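Local coordinates for protein propionate kinase (Francisella tularensis subsp. tularensis, PDB 3KHY) that probably catalyses the reversible transfer of phosphate between ATP and a short-chain carboxylate such as acetate or propionate, with a magnesium ion as cofactor, at residues A[78-83]-A[379-384]; A[1-6]-A[16-21]. All coordinates share one frame; numbering follows the deposited sequence.

Contact 1 of 2, residues A[78-83]-A[379-384]; sequences KIVAIG and ETQNLI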
ATOM      1  N   LYS A  78      33.065 -18.506  28.862  1.00 49.59           N
ATOM      2  CA  LYS A  78      32.170 -19.423  28.170  1.00 46.37           C
ATOM      3  C   LYS A  78      31.710 -18.891  26.814  1.00 41.37           C
ATOM      4  O   LYS A  78      31.113 -19.622  26.022  1.00 39.39           O
ATOM      5  CB  LYS A  78      30.955 -19.750  29.048  1.00 51.59           C
ATOM      6  CG  LYS A  78      31.297 -20.518  30.315  1.00 61.45           C
ATOM      7  CD  LYS A  78      30.045 -20.876  31.101  1.00 68.10           C
ATOM      8  CE  LYS A  78      30.399 -21.600  32.396  1.00 77.66           C
ATOM      9  NZ  LYS A  78      29.194 -22.011  33.166  1.00 78.53           N
ATOM     10  N   ILE A  79      31.991 -17.621  26.546  1.00 38.03           N
ATOM     11  CA  ILE A  79      31.508 -16.992  25.322  1.00 36.93           C
ATOM     12  C   ILE A  79      32.372 -17.371  24.129  1.00 38.95           C
ATOM     13  O   ILE A  79      33.590 -17.226  24.172  1.00 39.29           O
ATOM     14  CB  ILE A  79      31.443 -15.461  25.458  1.00 37.91           C
ATOM     15  CG1 ILE A  79      30.397 -15.078  26.503  1.00 37.05           C
ATOM     16  CG2 ILE A  79      31.111 -14.818  24.115  1.00 34.48           C
ATOM     17  CD1 ILE A  79      30.397 -13.614  26.860  1.00 37.50           C
ATOM     18  N   VAL A  80      31.736 -17.853  23.062  1.00 39.87           N
ATOM     19  CA  VAL A  80      32.468 -18.324  21.886  1.00 41.96           C
ATOM     20  C   VAL A  80      32.341 -17.385  20.690  1.00 37.68           C
ATOM     21  O   VAL A  80      33.132 -17.458  19.756  1.00 45.90           O
ATOM     22  CB  VAL A  80      32.028 -19.747  21.481  1.00 42.86           C
ATOM     23  CG1 VAL A  80      30.574 -19.757  21.078  1.00 36.09           C
ATOM     24  CG2 VAL A  80      32.895 -20.275  20.352  1.00 53.70           C
ATOM     25  N   ALA A  81      31.343 -16.508  20.709  1.00 32.10           N
ATOM     26  CA  ALA A  81      31.178 -15.546  19.622  1.00 32.26           C
ATOM     27  C   ALA A  81      30.208 -14.430  19.988  1.00 30.53           C
ATOM     28  O   ALA A  81      29.503 -14.513  20.997  1.00 30.11           O
ATOM     29  CB  ALA A  81      30.727 -16.247  18.349  1.00 33.67           C
ATOM     30  N   ILE A  82      30.190 -13.388  19.159  1.00 30.98           N
ATOM     31  CA  ILE A  82      29.276 -12.262  19.328  1.00 25.81           C
ATOM     32  C   ILE A  82      28.388 -12.103  18.092  1.00 29.33           C
ATOM     33  O   ILE A  82      28.886 -12.027  16.965  1.00 29.91           O
ATOM     34  CB  ILE A  82      30.048 -10.951  19.554  1.00 30.79           C
ATOM     35  CG1 ILE A  82      30.985 -11.086  20.757  1.00 34.53           C
ATOM     36  CG2 ILE A  82      29.095  -9.781  19.747  1.00 26.92           C
ATOM     37  CD1 ILE A  82      31.928  -9.919  20.913  1.00 43.80           C
ATOM     38  N   GLY A  83      27.074 -12.063  18.300  1.00 27.69           N
ATOM     39  CA  GLY A  83      26.140 -11.845  17.207  1.00 22.62           C
ATOM     40  C   GLY A  83      25.520 -10.464  17.278  1.00 26.23           C
ATOM     41  O   GLY A  83      25.010 -10.069  18.325  1.00 29.07           O
ATOM     42  N   GLU A 379      22.004 -18.343  14.457  1.00 22.96           N
ATOM     43  CA  GLU A 379      22.650 -17.944  13.209  1.00 19.88           C
ATOM     44  C   GLU A 379      24.152 -17.795  13.398  1.00 24.56           C
ATOM     45  O   GLU A 379      24.949 -18.133  12.520  1.00 29.25           O
ATOM     46  CB  GLU A 379      22.071 -16.612  12.729  1.00 22.37           C
ATOM     47  CG  GLU A 379      20.672 -16.735  12.189  1.00 27.53           C
ATOM     48  CD  GLU A 379      20.679 -17.378  10.830  1.00 39.39           C
ATOM     49  OE1 GLU A 379      21.282 -16.782   9.912  1.00 40.57           O
ATOM     50  OE2 GLU A 379      20.110 -18.478  10.686  1.00 40.59           O
ATOM     51  N   THR A 380      24.530 -17.264  14.553  1.00 22.34           N
ATOM     52  CA  THR A 380      25.936 -17.023  14.865  1.00 22.11           C
ATOM     53  C   THR A 380      26.675 -18.345  15.080  1.00 27.49           C
ATOM     54  O   THR A 380      27.715 -18.589  14.474  1.00 32.33           O
ATOM     55  CB  THR A 380      26.070 -16.116  16.105  1.00 25.29           C
ATOM     56  OG1 THR A 380      25.479 -14.839  15.821  1.00 27.27           O
ATOM     57  CG2 THR A 380      27.545 -15.927  16.490  1.00 25.45           C
ATOM     58  N   GLN A 381      26.116 -19.199  15.929  1.00 26.07           N
ATOM     59  CA  GLN A 381      26.659 -20.531  16.176  1.00 32.31           C
ATOM     60  C   GLN A 381      26.898 -21.292  14.865  1.00 35.37           C
ATOM     61  O   GLN A 381      27.908 -21.979  14.700  1.00 39.06           O
ATOM     62  CB  GLN A 381      25.697 -21.321  17.065  1.00 37.05           C
ATOM     63  CG  GLN A 381      26.067 -22.786  17.258  1.00 42.61           C
ATOM     64  CD  GLN A 381      27.283 -22.966  18.136  1.00 49.54           C
ATOM     65  OE1 GLN A 381      27.631 -22.084  18.922  1.00 51.46           O
ATOM     66  NE2 GLN A 381      27.936 -24.117  18.014  1.00 56.49           N
ATOM     67  N   ASN A 382      25.961 -21.159  13.934  1.00 35.80           N
ATOM     68  CA  ASN A 382      26.037 -21.859  12.661  1.00 36.49           C
ATOM     69  C   ASN A 382      27.289 -21.511  11.859  1.00 38.91           C
ATOM     70  O   ASN A 382      27.750 -22.312  11.049  1.00 45.74           O
ATOM     71  CB  ASN A 382      24.788 -21.576  11.826  1.00 39.33           C
ATOM     72  CG  ASN A 382      24.763 -22.369  10.533  1.00 48.34           C
ATOM     73  OD1 ASN A 382      24.638 -21.802   9.447  1.00 50.95           O
ATOM     74  ND2 ASN A 382      24.887 -23.686  10.644  1.00 49.47           N
ATOM     75  N   LEU A 383      27.842 -20.327  12.097  1.00 32.29           N
ATOM     76  CA  LEU A 383      28.983 -19.847  11.320  1.00 35.32           C
ATOM     77  C   LEU A 383      30.347 -19.989  11.999  1.00 40.42           C
ATOM     78  O   LEU A 383      31.360 -19.613  11.413  1.00 42.59           O
ATOM     79  CB  LEU A 383      28.790 -18.382  10.935  1.00 32.35           C
ATOM     80  CG  LEU A 383      27.662 -18.046   9.967  1.00 28.95           C
ATOM     81  CD1 LEU A 383      27.497 -16.539   9.877  1.00 28.22           C
ATOM     82  CD2 LEU A 383      27.956 -18.648   8.607  1.00 36.02           C
ATOM     83  N   ILE A 384      30.386 -20.510  13.221  1.00 45.80           N
ATOM     84  CA  ILE A 384      31.651 -20.591  13.954  1.00 46.83           C
ATOM     85  C   ILE A 384      32.089 -22.029  14.223  1.00 56.57           C
ATOM     86  O   ILE A 384      31.714 -22.949  13.498  1.00 57.48           O
ATOM     87  CB  ILE A 384      31.590 -19.834  15.295  1.00 46.91           C
ATOM     88  CG1 ILE A 384      30.694 -20.575  16.284  1.00 48.48           C
ATOM     89  CG2 ILE A 384      31.115 -18.397  15.088  1.00 44.61           C
ATOM     90  CD1 ILE A 384      30.670 -19.950  17.647  1.00 45.94           C
TER
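Gly-83 and Thr-380 bring the backbones closest, their CA atoms 5.7 Å apart where the strand that starts at Ile-79 passes the last turn of the C-terminal helix 372-382. The contact lies in an ASKHA (actin-like ATPase) fold, the superfamily of the acetokinases, and lays the chain's end over the sheet that carries strands 3-9, 79-86 and 137-141. At the C terminus the chain bends back, with Leu-383 N hydrogen-bonded to Thr-380 O and a longer hydrogen bond from Ile-384 N to Gln-381 O; the bend returns the C-terminal residue to the strand.

The meeting is largely apolar. The CB atoms of Ala-81 and Val-80 both point toward the helix segment. Thr-380 divides its two branches: OG1 lies beside the backbone N (chi1 -63°), which leaves CG2 anti to that N and 3.7 Å from Ala-81 CB. Gly-83, having no side chain, lets OG1 of Thr-380 come within 3.4 Å of its CA. That hydroxyl is hydrogen-bonded to Ile-376 O, one turn back in its own helix, so its polar partner is not on the strand. At the outer end Gln-381 OE1 lies 4.3 Å from Val-80 CG1 and is buried without a polar partner in the model. Ile-384 reaches in with its outermost methyl, its side chain slanting across that of Val-80; CG2 touches Ala-81 CB, and CD1 sits over both methyls of Val-80, 3.4 Å from CG1, tighter than usual for two carbons, and 3.5 Å from CG2.

Contact 2 of 2, residues A[1-6]-A[16-21]; sequences MSEILV and FALINP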
HETATM    1  N   MSE A   1      27.621 -26.138  26.376  1.00 66.23           N
HETATM    2  CA  MSE A   1      27.983 -25.263  27.489  1.00 67.59           C
HETATM    3  C   MSE A   1      28.445 -23.878  27.040  1.00 63.11           C
HETATM    4  O   MSE A   1      28.517 -22.945  27.844  1.00 55.75           O
HETATM    5  CB  MSE A   1      29.059 -25.915  28.359  1.00 76.34           C
HETATM    6  CG  MSE A   1      28.496 -26.761  29.492  1.00 82.40           C
HETATM    7 SE   MSE A   1      27.682 -25.692  30.916  1.00176.86          SE
HETATM    8  CE  MSE A   1      29.267 -25.382  32.014  1.00 97.88           C
ATOM      9  N   SER A   2      28.755 -23.751  25.753  1.00 67.96           N
ATOM     10  CA  SER A   2      29.219 -22.482  25.202  1.00 64.47           C
ATOM     11  C   SER A   2      28.089 -21.454  25.127  1.00 55.11           C
ATOM     12  O   SER A   2      26.907 -21.808  25.111  1.00 54.91           O
ATOM     13  CB  SER A   2      29.835 -22.691  23.819  1.00 64.80           C
ATOM     14  OG  SER A   2      28.863 -23.142  22.897  1.00 66.84           O
ATOM     15  N   GLU A   3      28.467 -20.181  25.079  1.00 36.89           N
ATOM     16  CA  GLU A   3      27.505 -19.093  25.084  1.00 31.77           C
ATOM     17  C   GLU A   3      27.797 -18.063  23.995  1.00 29.37           C
ATOM     18  O   GLU A   3      28.945 -17.859  23.605  1.00 29.98           O
ATOM     19  CB  GLU A   3      27.477 -18.427  26.463  1.00 34.48           C
ATOM     20  CG  GLU A   3      27.037 -19.378  27.584  1.00 43.81           C
ATOM     21  CD  GLU A   3      27.224 -18.793  28.975  1.00 55.93           C
ATOM     22  OE1 GLU A   3      27.446 -17.568  29.087  1.00 57.48           O
ATOM     23  OE2 GLU A   3      27.150 -19.560  29.959  1.00 65.11           O
ATOM     24  N   ILE A   4      26.742 -17.421  23.508  1.00 27.91           N
ATOM     25  CA  ILE A   4      26.857 -16.376  22.498  1.00 24.44           C
ATOM     26  C   ILE A   4      26.356 -15.069  23.102  1.00 26.38           C
ATOM     27  O   ILE A   4      25.306 -15.039  23.765  1.00 23.43           O
ATOM     28  CB  ILE A   4      25.979 -16.689  21.280  1.00 27.34           C
ATOM     29  CG1 ILE A   4      26.353 -18.041  20.669  1.00 33.71           C
ATOM     30  CG2 ILE A   4      26.087 -15.575  20.248  1.00 19.27           C
ATOM     31  CD1 ILE A   4      27.464 -17.962  19.657  1.00 32.09           C
ATOM     32  N   LEU A   5      27.106 -13.996  22.891  1.00 22.80           N
ATOM     33  CA  LEU A   5      26.689 -12.681  23.343  1.00 23.03           C
ATOM     34  C   LEU A   5      25.942 -12.033  22.194  1.00 19.94           C
ATOM     35  O   LEU A   5      26.498 -11.871  21.118  1.00 22.27           O
ATOM     36  CB  LEU A   5      27.903 -11.825  23.719  1.00 23.24           C
ATOM     37  CG  LEU A   5      27.561 -10.406  24.163  1.00 27.63           C
ATOM     38  CD1 LEU A   5      26.649 -10.446  25.382  1.00 25.74           C
ATOM     39  CD2 LEU A   5      28.821  -9.610  24.453  1.00 32.93           C
ATOM     40  N   VAL A   6      24.685 -11.668  22.420  1.00 18.05           N
ATOM     41  CA  VAL A   6      23.847 -11.104  21.361  1.00 18.24           C
ATOM     42  C   VAL A   6      23.617  -9.620  21.600  1.00 20.10           C
ATOM     43  O   VAL A   6      23.198  -9.218  22.689  1.00 21.15           O
ATOM     44  CB  VAL A   6      22.493 -11.838  21.273  1.00 20.10           C
ATOM     45  CG1 VAL A   6      21.601 -11.203  20.203  1.00 16.64           C
ATOM     46  CG2 VAL A   6      22.715 -13.300  20.966  1.00 19.76           C
ATOM     47  N   PHE A  16      21.441  -6.242  25.173  1.00 24.62           N
ATOM     48  CA  PHE A  16      22.288  -7.435  25.151  1.00 25.61           C
ATOM     49  C   PHE A  16      21.656  -8.675  25.772  1.00 21.23           C
ATOM     50  O   PHE A  16      20.753  -8.582  26.601  1.00 23.56           O
ATOM     51  CB  PHE A  16      23.657  -7.153  25.795  1.00 23.54           C
ATOM     52  CG  PHE A  16      23.578  -6.708  27.230  1.00 26.93           C
ATOM     53  CD1 PHE A  16      23.545  -7.638  28.253  1.00 32.78           C
ATOM     54  CD2 PHE A  16      23.552  -5.365  27.552  1.00 27.88           C
ATOM     55  CE1 PHE A  16      23.484  -7.236  29.572  1.00 33.26           C
ATOM     56  CE2 PHE A  16      23.488  -4.958  28.866  1.00 30.26           C
ATOM     57  CZ  PHE A  16      23.456  -5.896  29.876  1.00 35.03           C
ATOM     58  N   ALA A  17      22.144  -9.838  25.356  1.00 20.16           N
ATOM     59  CA  ALA A  17      21.710 -11.098  25.936  1.00 18.64           C
ATOM     60  C   ALA A  17      22.817 -12.129  25.832  1.00 20.46           C
ATOM     61  O   ALA A  17      23.579 -12.148  24.863  1.00 22.87           O
ATOM     62  CB  ALA A  17      20.455 -11.604  25.232  1.00 18.33           C
ATOM     63  N   LEU A  18      22.892 -12.989  26.836  1.00 19.66           N
ATOM     64  CA  LEU A  18      23.837 -14.089  26.842  1.00 23.00           C
ATOM     65  C   LEU A  18      23.044 -15.371  26.681  1.00 26.19           C
ATOM     66  O   LEU A  18      22.236 -15.720  27.542  1.00 26.29           O
ATOM     67  CB  LEU A  18      24.576 -14.108  28.171  1.00 20.79           C
ATOM     68  CG  LEU A  18      25.870 -14.910  28.221  1.00 33.94           C
ATOM     69  CD1 LEU A  18      26.781 -14.528  27.058  1.00 37.05           C
ATOM     70  CD2 LEU A  18      26.549 -14.657  29.558  1.00 31.48           C
ATOM     71  N   ILE A  19      23.266 -16.074  25.577  1.00 21.93           N
ATOM     72  CA  ILE A  19      22.406 -17.187  25.220  1.00 23.32           C
ATOM     73  C   ILE A  19      23.211 -18.462  24.976  1.00 25.68           C
ATOM     74  O   ILE A  19      24.286 -18.422  24.392  1.00 25.94           O
ATOM     75  CB  ILE A  19      21.561 -16.823  23.981  1.00 25.51           C
ATOM     76  CG1 ILE A  19      20.600 -15.690  24.343  1.00 24.24           C
ATOM     77  CG2 ILE A  19      20.786 -18.036  23.440  1.00 21.12           C
ATOM     78  CD1 ILE A  19      19.922 -15.080  23.159  1.00 38.64           C
ATOM     79  N   ASN A  20      22.693 -19.585  25.457  1.00 25.19           N
ATOM     80  CA  ASN A  20      23.273 -20.883  25.148  1.00 24.82           C
ATOM     81  C   ASN A  20      22.497 -21.482  23.997  1.00 25.00           C
ATOM     82  O   ASN A  20      21.342 -21.878  24.167  1.00 20.67           O
ATOM     83  CB  ASN A  20      23.223 -21.804  26.370  1.00 29.65           C
ATOM     84  CG  ASN A  20      23.878 -23.151  26.113  1.00 36.38           C
ATOM     85  OD1 ASN A  20      23.586 -23.816  25.120  1.00 44.16           O
ATOM     86  ND2 ASN A  20      24.772 -23.558  27.010  1.00 37.18           N
ATOM     87  N   PRO A  21      23.126 -21.542  22.813  1.00 35.72           N
ATOM     88  CA  PRO A  21      22.463 -21.952  21.569  1.00 40.42           C
ATOM     89  C   PRO A  21      22.004 -23.406  21.601  1.00 48.90           C
ATOM     90  O   PRO A  21      21.070 -23.777  20.893  1.00 51.74           O
ATOM     91  CB  PRO A  21      23.560 -21.796  20.507  1.00 39.33           C
ATOM     92  CG  PRO A  21      24.651 -21.018  21.156  1.00 40.46           C
ATOM     93  CD  PRO A  21      24.563 -21.289  22.614  1.00 37.90           C
TER
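Ile-4 and Pro-21 meet with their side chains at about a right angle, Ile-4 CG1 pressing on the proline ring at CG; 3.5 Å is tight for two carbons. On the same face Val-6 slants across Ile-19, its CG2 touching Ile-19 CD1 at 4.0 Å, and Ala-17 sets its CB beside Val-6 CB. Helix 372-382 packs against this face, with Ile-376 on Val-6 and Ala-377 on Ile-19.

These side chains stand on one face of an antiparallel beta hairpin, strands 3-9 and 14-20. Ile-4 with Ile-19 and Val-6 with Ala-17 are hydrogen-bonded pairs; Val-6 N to Ala-17 O is short and nearly straight (2.7 Å, 174°), the return bond from Ala-17 N more bent, at 143°. Leu-5 and Leu-18, the non-hydrogen-bonded pair between them, turn to the other face, their CD1 atoms 4.4 Å apart.

Leu-18 also runs obliquely against Glu-3, whose OE1, buried with no polar partner in the model, makes a close approach of 3.1 Å to Leu-18 CD2. At the hairpin's open end Asn-20 CG, anti to its backbone N (chi1 -177°), lies 3.5 Å from Ser-2 O; ND2 is near that oxygen but poorly angled for a hydrogen bond, while OD1 accepts from His-22 N and Thr-23 N.

From the N terminus the chain first closes contact 2, a local hairpin with nine residues between its segments. It then passes through strands 25-33, 41-45 and 49-53 and helix 59-72 before 78-83 opens contact 1, which closes only at the C terminus, 296 residues on. The two are thus in series, neither nested nor crossed, but their centres lie 8 Å apart. Strand 3-9 joins them: it runs parallel to 79-86 in the same sheet, with probable backbone hydrogen bonds from Val-80 N to Glu-3 O and from Glu-3 N to Lys-78 O. Ile-4 of contact 2 also touches Thr-380 of contact 1, placing the first and last elements of the chain side by side.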